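Long-range contact in magnetosome protein MamA (Magnetospirillum gryphiswaldense, PDB 3AS8), which probably serves as a tetratricopeptide-repeat scaffold that recognises copies of itself and assembles into complexes associated with magnetosomes: residues I6-Y11 and E32-A37. Sequence-based numbering, arbitrary orientation.
Sequences IRQVYY and EQVYDA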
ATOM      1  N   ILE A   6      27.504  -1.505  21.459  1.00 48.94           N
ATOM      2  CA  ILE A   6      27.788  -0.131  20.981  1.00 46.95           C
ATOM      3  C   ILE A   6      27.764  -0.062  19.389  1.00 42.07           C
ATOM      4  O   ILE A   6      27.166   0.867  18.765  1.00 37.38           O
ATOM      5  CB  ILE A   6      29.075   0.399  21.691  1.00 51.98           C
ATOM      6  CG1 ILE A   6      29.381   1.873  21.404  1.00 53.96           C
ATOM      7  CG2 ILE A   6      30.265  -0.484  21.384  1.00 57.65           C
ATOM      8  CD1 ILE A   6      30.071   2.620  22.609  1.00 58.42           C
ATOM      9  N   ARG A   7      28.366  -1.039  18.726  1.00 39.80           N
ATOM     10  CA  ARG A   7      28.416  -0.958  17.261  1.00 39.09           C
ATOM     11  C   ARG A   7      27.017  -1.170  16.646  1.00 36.78           C
ATOM     12  O   ARG A   7      26.603  -0.428  15.741  1.00 37.96           O
ATOM     13  CB  ARG A   7      29.383  -1.986  16.688  1.00 40.69           C
ATOM     14  CG  ARG A   7      29.571  -1.919  15.169  1.00 39.29           C
ATOM     15  CD  ARG A   7      30.180  -3.240  14.647  1.00 44.64           C
ATOM     16  NE  ARG A   7      29.205  -4.311  14.738  1.00 42.08           N
ATOM     17  CZ  ARG A   7      28.299  -4.556  13.798  1.00 44.22           C
ATOM     18  NH1 ARG A   7      28.305  -3.883  12.672  1.00 43.49           N
ATOM     19  NH2 ARG A   7      27.406  -5.496  13.994  1.00 47.42           N
ATOM     20  N   GLN A   8      26.321  -2.180  17.111  1.00 37.70           N
ATOM     21  CA  GLN A   8      24.961  -2.476  16.625  1.00 39.70           C
ATOM     22  C   GLN A   8      24.101  -1.201  16.779  1.00 39.55           C
ATOM     23  O   GLN A   8      23.439  -0.768  15.847  1.00 39.10           O
ATOM     24  CB  GLN A   8      24.362  -3.628  17.401  1.00 43.27           C
ATOM     25  CG  GLN A   8      24.653  -5.048  16.832  1.00 49.75           C
ATOM     26  CD  GLN A   8      24.312  -6.198  17.788  1.00 56.01           C
ATOM     27  OE1 GLN A   8      24.180  -7.337  17.364  1.00 63.52           O
ATOM     28  NE2 GLN A   8      24.195  -5.910  19.080  1.00 60.61           N
ATOM     29  N   VAL A   9      24.163  -0.571  17.954  1.00 24.33           N
ATOM     30  CA  VAL A   9      23.208   0.498  18.305  1.00 25.58           C
ATOM     31  C   VAL A   9      23.561   1.723  17.517  1.00 23.86           C
ATOM     32  O   VAL A   9      22.674   2.492  17.108  1.00 24.89           O
ATOM     33  CB  VAL A   9      23.093   0.731  19.840  1.00 26.86           C
ATOM     34  CG1 VAL A   9      21.944   1.728  20.164  1.00 30.09           C
ATOM     35  CG2 VAL A   9      22.828  -0.553  20.534  1.00 33.81           C
ATOM     36  N   TYR A  10      24.837   1.894  17.214  1.00 21.21           N
ATOM     37  CA  TYR A  10      25.249   2.973  16.344  1.00 20.26           C
ATOM     38  C   TYR A  10      24.570   2.892  14.931  1.00 18.34           C
ATOM     39  O   TYR A  10      24.058   3.888  14.405  1.00 19.16           O
ATOM     40  CB  TYR A  10      26.798   3.026  16.214  1.00 20.10           C
ATOM     41  CG  TYR A  10      27.329   4.101  15.275  1.00 18.62           C
ATOM     42  CD1 TYR A  10      27.490   5.422  15.703  1.00 24.79           C
ATOM     43  CD2 TYR A  10      27.725   3.800  13.987  1.00 20.67           C
ATOM     44  CE1 TYR A  10      27.968   6.377  14.866  1.00 28.63           C
ATOM     45  CE2 TYR A  10      28.216   4.732  13.161  1.00 21.72           C
ATOM     46  CZ  TYR A  10      28.333   6.025  13.586  1.00 26.47           C
ATOM     47  OH  TYR A  10      28.832   6.972  12.742  1.00 33.81           O
ATOM     48  N   TYR A  11      24.631   1.720  14.314  1.00 19.35           N
ATOM     49  CA  TYR A  11      24.180   1.553  12.898  1.00 19.94           C
ATOM     50  C   TYR A  11      22.644   1.508  12.901  1.00 21.06           C
ATOM     51  O   TYR A  11      22.019   2.055  12.033  1.00 20.71           O
ATOM     52  CB  TYR A  11      24.812   0.282  12.238  1.00 20.23           C
ATOM     53  CG  TYR A  11      26.301   0.503  11.961  1.00 21.25           C
ATOM     54  CD1 TYR A  11      26.726   1.395  11.001  1.00 23.81           C
ATOM     55  CD2 TYR A  11      27.280  -0.126  12.749  1.00 22.07           C
ATOM     56  CE1 TYR A  11      28.118   1.633  10.756  1.00 25.64           C
ATOM     57  CE2 TYR A  11      28.607   0.141  12.576  1.00 22.15           C
ATOM     58  CZ  TYR A  11      29.043   1.013  11.560  1.00 27.33           C
ATOM     59  OH  TYR A  11      30.425   1.247  11.392  1.00 31.81           O
ATOM     60  N   GLU A  32      22.251  -2.521   6.735  1.00 19.96           N
ATOM     61  CA  GLU A  32      22.872  -3.767   6.341  1.00 21.78           C
ATOM     62  C   GLU A  32      23.930  -4.242   7.356  1.00 23.78           C
ATOM     63  O   GLU A  32      24.240  -5.442   7.423  1.00 24.71           O
ATOM     64  CB  GLU A  32      23.572  -3.593   4.994  1.00 22.71           C
ATOM     65  CG  GLU A  32      22.642  -3.794   3.809  1.00 26.69           C
ATOM     66  CD  GLU A  32      23.325  -3.685   2.420  1.00 29.76           C
ATOM     67  OE1 GLU A  32      24.429  -3.102   2.302  1.00 31.96           O
ATOM     68  OE2 GLU A  32      22.739  -4.195   1.443  1.00 27.86           O
ATOM     69  N   GLN A  33      24.477  -3.306   8.118  1.00 23.60           N
ATOM     70  CA  GLN A  33      25.563  -3.596   9.034  1.00 26.59           C
ATOM     71  C   GLN A  33      25.051  -3.995  10.397  1.00 29.75           C
ATOM     72  O   GLN A  33      25.865  -4.293  11.294  1.00 32.93           O
ATOM     73  CB  GLN A  33      26.477  -2.365   9.156  1.00 25.66           C
ATOM     74  CG  GLN A  33      27.178  -2.055   7.853  1.00 27.09           C
ATOM     75  CD  GLN A  33      28.103  -0.870   7.961  1.00 29.25           C
ATOM     76  OE1 GLN A  33      29.148  -0.988   8.596  1.00 26.63           O
ATOM     77  NE2 GLN A  33      27.742   0.269   7.338  1.00 24.93           N
ATOM     78  N   VAL A  34      23.730  -3.925  10.598  1.00 29.66           N
ATOM     79  CA  VAL A  34      23.129  -4.459  11.825  1.00 30.90           C
ATOM     80  C   VAL A  34      22.070  -5.551  11.617  1.00 31.24           C
ATOM     81  O   VAL A  34      21.809  -6.341  12.545  1.00 31.60           O
ATOM     82  CB  VAL A  34      22.579  -3.354  12.780  1.00 31.15           C
ATOM     83  CG1 VAL A  34      21.589  -2.424  12.135  1.00 26.81           C
ATOM     84  CG2 VAL A  34      21.968  -4.024  14.018  1.00 36.31           C
ATOM     85  N   TYR A  35      21.470  -5.624  10.425  1.00 29.15           N
ATOM     86  CA  TYR A  35      20.419  -6.608  10.186  1.00 29.29           C
ATOM     87  C   TYR A  35      21.014  -8.002  10.320  1.00 32.35           C
ATOM     88  O   TYR A  35      22.053  -8.283   9.756  1.00 32.02           O
ATOM     89  CB  TYR A  35      19.747  -6.449   8.796  1.00 28.79           C
ATOM     90  CG  TYR A  35      18.813  -7.584   8.504  1.00 27.13           C
ATOM     91  CD1 TYR A  35      17.616  -7.715   9.223  1.00 29.72           C
ATOM     92  CD2 TYR A  35      19.114  -8.545   7.552  1.00 30.46           C
ATOM     93  CE1 TYR A  35      16.725  -8.828   9.019  1.00 31.31           C
ATOM     94  CE2 TYR A  35      18.213  -9.643   7.304  1.00 30.24           C
ATOM     95  CZ  TYR A  35      17.043  -9.773   8.058  1.00 30.68           C
ATOM     96  OH  TYR A  35      16.196 -10.835   7.825  1.00 36.52           O
ATOM     97  N   ASP A  36      20.287  -8.889  10.995  1.00 33.88           N
ATOM     98  CA  ASP A  36      20.758 -10.250  11.250  1.00 38.59           C
ATOM     99  C   ASP A  36      19.494 -11.102  11.323  1.00 40.51           C
ATOM    100  O   ASP A  36      18.687 -10.890  12.220  1.00 40.86           O
ATOM    101  CB  ASP A  36      21.542 -10.287  12.583  1.00 39.92           C
ATOM    102  CG  ASP A  36      22.070 -11.669  12.916  1.00 46.02           C
ATOM    103  OD1 ASP A  36      22.953 -11.764  13.786  1.00 48.52           O
ATOM    104  OD2 ASP A  36      21.620 -12.640  12.266  1.00 46.66           O
ATOM    105  N   ALA A  37      19.287 -11.982  10.341  1.00 43.58           N
ATOM    106  CA  ALA A  37      18.157 -12.951  10.360  1.00 47.94           C
ATOM    107  C   ALA A  37      17.999 -13.818  11.630  1.00 52.40           C
ATOM    108  O   ALA A  37      16.871 -14.256  11.914  1.00 54.79           O
ATOM    109  CB  ALA A  37      18.197 -13.883   9.117  1.00 49.33           C
TER
HETATM  110  O   HOH W   1      29.737  -2.668  10.866  1.00 51.28           O
HETATM  111  O   HOH W   2      24.105  -7.184  14.002  1.00 57.99           O
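The side chain of Gln33 lies over one face of the Tyr11 ring where the first helix of this tetratricopeptide-repeat protein, 5-20, meets the loop between helices 24-31 and 42-54. Gln33 CB sits over that face in a CH-pi contact, 4.2 Å from the centroid of the Tyr11 ring and 19° off the normal. The extended Gln33 chain then crosses the face obliquely and brings OE1 within 3.5 Å of Tyr11 CE1, the amide tilted 38° from the ring, while NE2 donates a hydrogen bond to Val29 O. Tyr10 CD2 points its ring edge at the centre of the opposite face. Next to it, Val34 CG1 reaches Tyr11 CB at 4.2 Å, and Val34 CG2 touches Gln8 CG. An alanine in place of Tyr11 would probably open a gap between Gln33 and Tyr10, taking away the face under Gln33 CB and OE1. The rest of the contact is looser, polar and bridged by water. A water links Gln8 OE1, weakly, to Val34 O, and a second is held by Gln33 OE1 and, weakly, by Arg7 NH1. The bend of Arg7 at chi3 (70°) starts the turn toward the loop, and Asp4 holds NE in a salt bridge. Gln33 O meets the guanidinium edge, 2.8 Å from Arg7 NH1 and, more weakly, 3.3 Å from Arg7 NH2.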